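Local coordinates for protein endo-beta-1,4-glucanase (cellulase B) (Bacillus halodurans, PDB 4V2X) that probably hydrolyses internal beta-1,4-linkages of glucans as a family 5 glycoside hydrolase carrying an Ig-like module and a carbohydrate-binding module of family 46, at residues A[411-424]-A[461-475]. Sequence-based numbering, arbitrary orientation.
Sequences LQLHGNELTGLRAN and GMVTAEFNRGADWHF. With CA (calcium ion), chain C.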
loop_
_atom_site.group_PDB
_atom_site.type_symbol
_atom_site.label_atom_id
_atom_site.label_comp_id
_atom_site.label_asym_id
_atom_site.label_seq_id
_atom_site.Cartn_x
_atom_site.Cartn_y
_atom_site.Cartn_z
ATOM N N LEU A 411 17.346 33.110 -32.234
ATOM C CA LEU A 411 18.173 32.361 -31.323
ATOM C C LEU A 411 17.502 32.324 -29.965
ATOM O O LEU A 411 16.730 33.209 -29.615
ATOM C CB LEU A 411 19.537 33.040 -31.146
ATOM C CG LEU A 411 20.391 33.310 -32.382
ATOM C CD1 LEU A 411 21.701 33.964 -31.955
ATOM C CD2 LEU A 411 20.640 32.035 -33.177
ATOM N N GLN A 412 17.796 31.277 -29.210
ATOM C CA GLN A 412 17.465 31.228 -27.798
ATOM C C GLN A 412 18.806 31.210 -27.069
ATOM O O GLN A 412 19.460 30.166 -26.976
ATOM C CB GLN A 412 16.610 29.999 -27.491
ATOM C CG GLN A 412 15.197 30.062 -28.073
ATOM C CD GLN A 412 15.123 29.740 -29.557
ATOM O OE1 GLN A 412 15.638 28.717 -30.014
ATOM N NE2 GLN A 412 14.457 30.606 -30.319
ATOM N N LEU A 413 19.226 32.376 -26.584
ATOM C CA LEU A 413 20.579 32.541 -26.061
ATOM C C LEU A 413 20.841 31.788 -24.760
ATOM O O LEU A 413 21.984 31.403 -24.493
ATOM C CB LEU A 413 20.922 34.030 -25.909
ATOM C CG LEU A 413 21.122 34.773 -27.235
ATOM C CD1 LEU A 413 21.242 36.271 -26.998
ATOM C CD2 LEU A 413 22.332 34.244 -27.998
ATOM N N HIS A 414 19.799 31.565 -23.959
ATOM C CA HIS A 414 19.928 30.794 -22.717
ATOM C C HIS A 414 21.025 31.372 -21.817
ATOM O O HIS A 414 21.772 30.632 -21.168
ATOM C CB HIS A 414 20.206 29.304 -23.009
ATOM C CG HIS A 414 19.050 28.571 -23.615
ATOM N ND1 HIS A 414 19.211 27.473 -24.433
ATOM C CD2 HIS A 414 17.714 28.773 -23.515
ATOM C CE1 HIS A 414 18.025 27.035 -24.816
ATOM N NE2 HIS A 414 17.101 27.809 -24.276
ATOM N N GLY A 415 21.129 32.697 -21.792
ATOM C CA GLY A 415 22.091 33.381 -20.921
ATOM C C GLY A 415 23.486 33.583 -21.481
ATOM O O GLY A 415 24.350 34.148 -20.803
ATOM N N ASN A 416 23.722 33.142 -22.718
ATOM C CA ASN A 416 25.021 33.308 -23.355
ATOM C C ASN A 416 25.038 34.499 -24.288
ATOM O O ASN A 416 24.004 35.116 -24.543
ATOM C CB ASN A 416 25.395 32.055 -24.134
ATOM C CG ASN A 416 25.352 30.808 -23.280
ATOM O OD1 ASN A 416 25.680 30.839 -22.089
ATOM N ND2 ASN A 416 24.944 29.698 -23.883
ATOM N N GLU A 417 26.224 34.818 -24.789
ATOM C CA GLU A 417 26.396 35.881 -25.763
ATOM C C GLU A 417 26.991 35.289 -27.040
ATOM O O GLU A 417 27.826 34.384 -26.988
ATOM C CB GLU A 417 27.322 36.972 -25.217
ATOM C CG GLU A 417 26.920 37.530 -23.851
ATOM C CD GLU A 417 25.646 38.362 -23.872
ATOM O OE1 GLU A 417 25.147 38.700 -24.970
ATOM O OE2 GLU A 417 25.141 38.693 -22.774
ATOM N N LEU A 418 26.545 35.801 -28.181
ATOM C CA LEU A 418 27.131 35.439 -29.472
ATOM C C LEU A 418 28.513 36.083 -29.575
ATOM O O LEU A 418 28.640 37.291 -29.414
ATOM C CB LEU A 418 26.238 35.938 -30.609
ATOM C CG LEU A 418 26.697 35.613 -32.033
ATOM C CD1 LEU A 418 26.433 34.151 -32.352
ATOM C CD2 LEU A 418 25.994 36.520 -33.032
ATOM N N THR A 419 29.543 35.281 -29.811
ATOM C CA THR A 419 30.913 35.799 -29.920
ATOM C C THR A 419 31.392 35.895 -31.359
ATOM O O THR A 419 32.323 36.649 -31.656
ATOM C CB THR A 419 31.910 34.959 -29.107
ATOM O OG1 THR A 419 31.825 33.587 -29.497
ATOM C CG2 THR A 419 31.601 35.075 -27.624
ATOM N N GLY A 420 30.763 35.141 -32.259
ATOM C CA GLY A 420 31.167 35.169 -33.655
ATOM C C GLY A 420 30.344 34.243 -34.520
ATOM O O GLY A 420 29.527 33.470 -34.026
ATOM N N LEU A 421 30.569 34.352 -35.824
ATOM C CA LEU A 421 29.883 33.556 -36.817
ATOM C C LEU A 421 30.921 33.121 -37.838
ATOM O O LEU A 421 31.818 33.900 -38.185
ATOM C CB LEU A 421 28.794 34.400 -37.489
ATOM C CG LEU A 421 27.552 33.688 -37.996
ATOM C CD1 LEU A 421 26.812 33.024 -36.847
ATOM C CD2 LEU A 421 26.642 34.654 -38.738
ATOM N N ARG A 422 30.835 31.873 -38.280
ATOM C CA ARG A 422 31.711 31.371 -39.332
ATOM C C ARG A 422 30.871 30.840 -40.480
ATOM O O ARG A 422 29.781 30.297 -40.266
ATOM C CB ARG A 422 32.631 30.275 -38.804
ATOM C CG ARG A 422 33.685 30.786 -37.836
ATOM C CD ARG A 422 34.585 29.673 -37.325
ATOM N NE ARG A 422 35.542 30.197 -36.350
ATOM C CZ ARG A 422 36.705 30.770 -36.649
ATOM N NH1 ARG A 422 37.109 30.888 -37.910
ATOM N NH2 ARG A 422 37.479 31.219 -35.671
ATOM N N ALA A 423 31.379 31.008 -41.694
ATOM C CA ALA A 423 30.756 30.444 -42.889
ATOM C C ALA A 423 31.763 29.475 -43.463
ATOM O O ALA A 423 32.836 29.890 -43.903
ATOM C CB ALA A 423 30.428 31.532 -43.891
ATOM N N ASN A 424 31.435 28.188 -43.434
ATOM C CA ASN A 424 32.394 27.151 -43.811
ATOM C C ASN A 424 33.740 27.362 -43.104
ATOM O O ASN A 424 34.802 27.315 -43.731
ATOM C CB ASN A 424 32.603 27.121 -45.332
ATOM C CG ASN A 424 31.335 26.792 -46.104
ATOM O OD1 ASN A 424 30.335 26.339 -45.546
ATOM N ND2 ASN A 424 31.383 27.001 -47.411
ATOM N N GLY A 461 26.742 24.107 -47.493
ATOM C CA GLY A 461 27.743 24.516 -46.528
ATOM C C GLY A 461 27.094 24.797 -45.201
ATOM O O GLY A 461 25.950 24.398 -44.968
ATOM N N MET A 462 27.811 25.505 -44.335
ATOM C CA MET A 462 27.370 25.719 -42.962
ATOM C C MET A 462 27.684 27.123 -42.476
ATOM O O MET A 462 28.735 27.666 -42.801
ATOM C CB MET A 462 28.066 24.715 -42.052
ATOM C CG MET A 462 27.510 24.649 -40.642
ATOM S SD MET A 462 28.360 23.365 -39.714
ATOM C CE MET A 462 28.442 22.085 -40.966
ATOM N N VAL A 463 26.762 27.696 -41.701
ATOM C CA VAL A 463 27.015 28.914 -40.948
ATOM C C VAL A 463 27.019 28.474 -39.485
ATOM O O VAL A 463 26.040 27.903 -39.006
ATOM C CB VAL A 463 25.941 29.988 -41.187
ATOM C CG1 VAL A 463 26.127 31.143 -40.220
ATOM C CG2 VAL A 463 26.004 30.477 -42.631
ATOM N N THR A 464 28.132 28.704 -38.798
ATOM C CA THR A 464 28.282 28.270 -37.415
ATOM C C THR A 464 28.242 29.467 -36.485
ATOM O O THR A 464 29.019 30.409 -36.650
ATOM C CB THR A 464 29.589 27.493 -37.209
ATOM O OG1 THR A 464 29.567 26.333 -38.047
ATOM C CG2 THR A 464 29.742 27.062 -35.745
ATOM N N ALA A 465 27.317 29.428 -35.531
ATOM C CA ALA A 465 27.230 30.443 -34.486
ATOM C C ALA A 465 28.032 30.008 -33.285
ATOM O O ALA A 465 27.835 28.905 -32.759
ATOM C CB ALA A 465 25.779 30.691 -34.088
ATOM N N GLU A 466 28.923 30.901 -32.852
ATOM C CA GLU A 466 29.820 30.666 -31.722
ATOM C C GLU A 466 29.369 31.524 -30.552
ATOM O O GLU A 466 28.985 32.682 -30.738
ATOM C CB GLU A 466 31.259 31.022 -32.095
ATOM C CG GLU A 466 31.825 30.179 -33.228
ATOM C CD GLU A 466 33.181 30.652 -33.711
ATOM O OE1 GLU A 466 33.489 31.853 -33.575
ATOM O OE2 GLU A 466 33.941 29.818 -34.242
ATOM N N PHE A 467 29.405 30.943 -29.354
ATOM C CA PHE A 467 28.946 31.613 -28.146
ATOM C C PHE A 467 30.031 31.584 -27.074
ATOM O O PHE A 467 30.963 30.768 -27.128
ATOM C CB PHE A 467 27.657 30.951 -27.643
ATOM C CG PHE A 467 26.568 30.920 -28.676
ATOM C CD1 PHE A 467 25.720 32.012 -28.839
ATOM C CD2 PHE A 467 26.413 29.822 -29.506
ATOM C CE1 PHE A 467 24.730 32.005 -29.806
ATOM C CE2 PHE A 467 25.422 29.805 -30.474
ATOM C CZ PHE A 467 24.585 30.901 -30.627
ATOM N N ASN A 468 29.921 32.486 -26.101
ATOM C CA ASN A 468 30.938 32.585 -25.048
ATOM C C ASN A 468 30.950 31.357 -24.135
ATOM O O ASN A 468 31.972 31.027 -23.544
ATOM C CB ASN A 468 30.775 33.876 -24.235
ATOM C CG ASN A 468 29.487 33.922 -23.435
ATOM O OD1 ASN A 468 28.476 33.315 -23.802
ATOM N ND2 ASN A 468 29.509 34.667 -22.344
ATOM N N ARG A 469 29.801 30.700 -24.016
ATOM C CA ARG A 469 29.687 29.439 -23.298
ATOM C C ARG A 469 28.881 28.449 -24.126
ATOM O O ARG A 469 28.067 28.847 -24.961
ATOM C CB ARG A 469 28.962 29.651 -21.969
ATOM C CG ARG A 469 29.618 30.677 -21.060
ATOM C CD ARG A 469 28.880 30.823 -19.741
ATOM N NE ARG A 469 27.511 31.304 -19.924
ATOM C CZ ARG A 469 26.601 31.380 -18.952
ATOM N NH1 ARG A 469 26.899 31.022 -17.710
ATOM N NH2 ARG A 469 25.379 31.829 -19.224
ATOM N N GLY A 470 29.119 27.163 -23.890
ATOM C CA GLY A 470 28.297 26.120 -24.495
ATOM C C GLY A 470 28.674 25.788 -25.922
ATOM O O GLY A 470 29.593 26.366 -26.503
ATOM N N ALA A 471 27.934 24.850 -26.497
ATOM C CA ALA A 471 28.232 24.335 -27.823
ATOM C C ALA A 471 27.953 25.351 -28.930
ATOM O O ALA A 471 27.055 26.186 -28.812
ATOM C CB ALA A 471 27.430 23.069 -28.068
ATOM N N ASP A 472 28.723 25.268 -30.011
ATOM C CA ASP A 472 28.409 26.016 -31.225
ATOM C C ASP A 472 27.080 25.501 -31.777
ATOM O O ASP A 472 26.779 24.313 -31.629
ATOM C CB ASP A 472 29.474 25.787 -32.298
ATOM C CG ASP A 472 30.814 26.425 -31.972
ATOM O OD1 ASP A 472 30.908 27.290 -31.074
ATOM O OD2 ASP A 472 31.795 26.047 -32.642
ATOM N N TRP A 473 26.310 26.377 -32.423
ATOM C CA TRP A 473 25.104 25.974 -33.151
ATOM C C TRP A 473 25.383 26.025 -34.653
ATOM O O TRP A 473 25.920 27.012 -35.162
ATOM C CB TRP A 473 23.924 26.881 -32.797
ATOM C CG TRP A 473 22.626 26.443 -33.412
ATOM C CD1 TRP A 473 22.054 26.932 -34.550
ATOM C CD2 TRP A 473 21.745 25.418 -32.927
ATOM N NE1 TRP A 473 20.874 26.278 -34.808
ATOM C CE2 TRP A 473 20.655 25.350 -33.822
ATOM C CE3 TRP A 473 21.770 24.553 -31.821
ATOM C CZ2 TRP A 473 19.603 24.448 -33.651
ATOM C CZ3 TRP A 473 20.720 23.658 -31.649
ATOM C CH2 TRP A 473 19.649 23.616 -32.561
ATOM N N HIS A 474 25.010 24.965 -35.361
ATOM C CA HIS A 474 25.350 24.829 -36.777
ATOM C C HIS A 474 24.124 24.935 -37.663
ATOM O O HIS A 474 23.209 24.136 -37.532
ATOM C CB HIS A 474 26.009 23.474 -37.008
ATOM C CG HIS A 474 27.115 23.180 -36.052
ATOM N ND1 HIS A 474 28.385 23.686 -36.211
ATOM C CD2 HIS A 474 27.143 22.439 -34.922
ATOM C CE1 HIS A 474 29.151 23.263 -35.224
ATOM N NE2 HIS A 474 28.420 22.511 -34.423
ATOM N N PHE A 475 24.107 25.932 -38.545
ATOM C CA PHE A 475 23.055 26.073 -39.543
ATOM C C PHE A 475 23.502 25.460 -40.860
ATOM O O PHE A 475 24.441 25.957 -41.494
ATOM C CB PHE A 475 22.727 27.546 -39.807
ATOM C CG PHE A 475 22.194 28.285 -38.617
ATOM C CD1 PHE A 475 20.851 28.183 -38.259
ATOM C CD2 PHE A 475 23.017 29.126 -37.881
ATOM C CE1 PHE A 475 20.359 28.873 -37.166
ATOM C CE2 PHE A 475 22.528 29.821 -36.794
ATOM C CZ PHE A 475 21.197 29.689 -36.434
HETATM CA CA CA C . 32.567 29.119 -27.680
HETATM O O HOH W 1 27.081 35.035 -20.716
HETATM O O HOH W 2 33.624 33.472 -31.455
HETATM O O HOH W 3 33.385 31.246 -28.670
HETATM O O HOH W 4 36.533 30.729 -32.992
HETATM O O HOH W 5 30.357 28.155 -28.635
HETATM O O HOH W 6 33.728 29.961 -25.795
HETATM O O HOH W 7 31.603 28.005 -25.851
HETATM O O HOH W 8 33.468 26.732 -27.754
#
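With CG of Arg422 beside its own backbone N (chi1 -69°) and the chain extended as far as NE, and Glu466 likewise extended beyond CG, the two side chains meet over one face of the sheet. NE of Arg422 lies 2.7 Å from OE2 of Glu466, on the syn side of a carboxylate whose plane stands 66° from that of the guanidinium. This is a single-nitrogen salt bridge, not a two-pronged one; a water joins NH2 to the same OE2, and NH1 is held by Gly425 O. Beneath it, strands 418-423 and 461-467 run antiparallel, and Arg422 and Thr464 form a hydrogen-bonded pair (Arg422 N to Thr464 O 2.8 Å and Thr464 N to Arg422 O 2.7 Å). The register slips by one where Thr419 and Gly420 both face Glu466, the mark of a classic beta bulge: Thr419 N reaches Glu466 O at 2.8 Å, while the bond from Gly420 N is weak. The pairing belongs to the mixed sheet of the Ig-like module, a beta-sandwich. On the inward face, Leu421 CG packs on Val463 CG1 at 3.7 Å, and CD1 of Leu418 reaches both Ala465 and CE1 of Phe467. Leu413 CD2 also meets that CE1, at 3.7 Å, while Leu441 of strand 440-443 touches Leu418 and Leu421 from the facing sheet. Beyond Phe467, the side-chain OD1 of Asn468 takes the N-H of Glu417, straight at the hydrogen (176°) but entering from above the amide plane, and Asn468 N returns a bond to Glu417 O. Arg469 turns at chi3 to bring NE and NH2 to OD1 of Asn416, both bonds weak and bent, whereas ND2 of that amide is held by Ser389 and Arg387. At this end the backbone O of Phe467 binds a calcium ion at 2.4 Å, and one of the ion's waters also contacts Thr419 OG1.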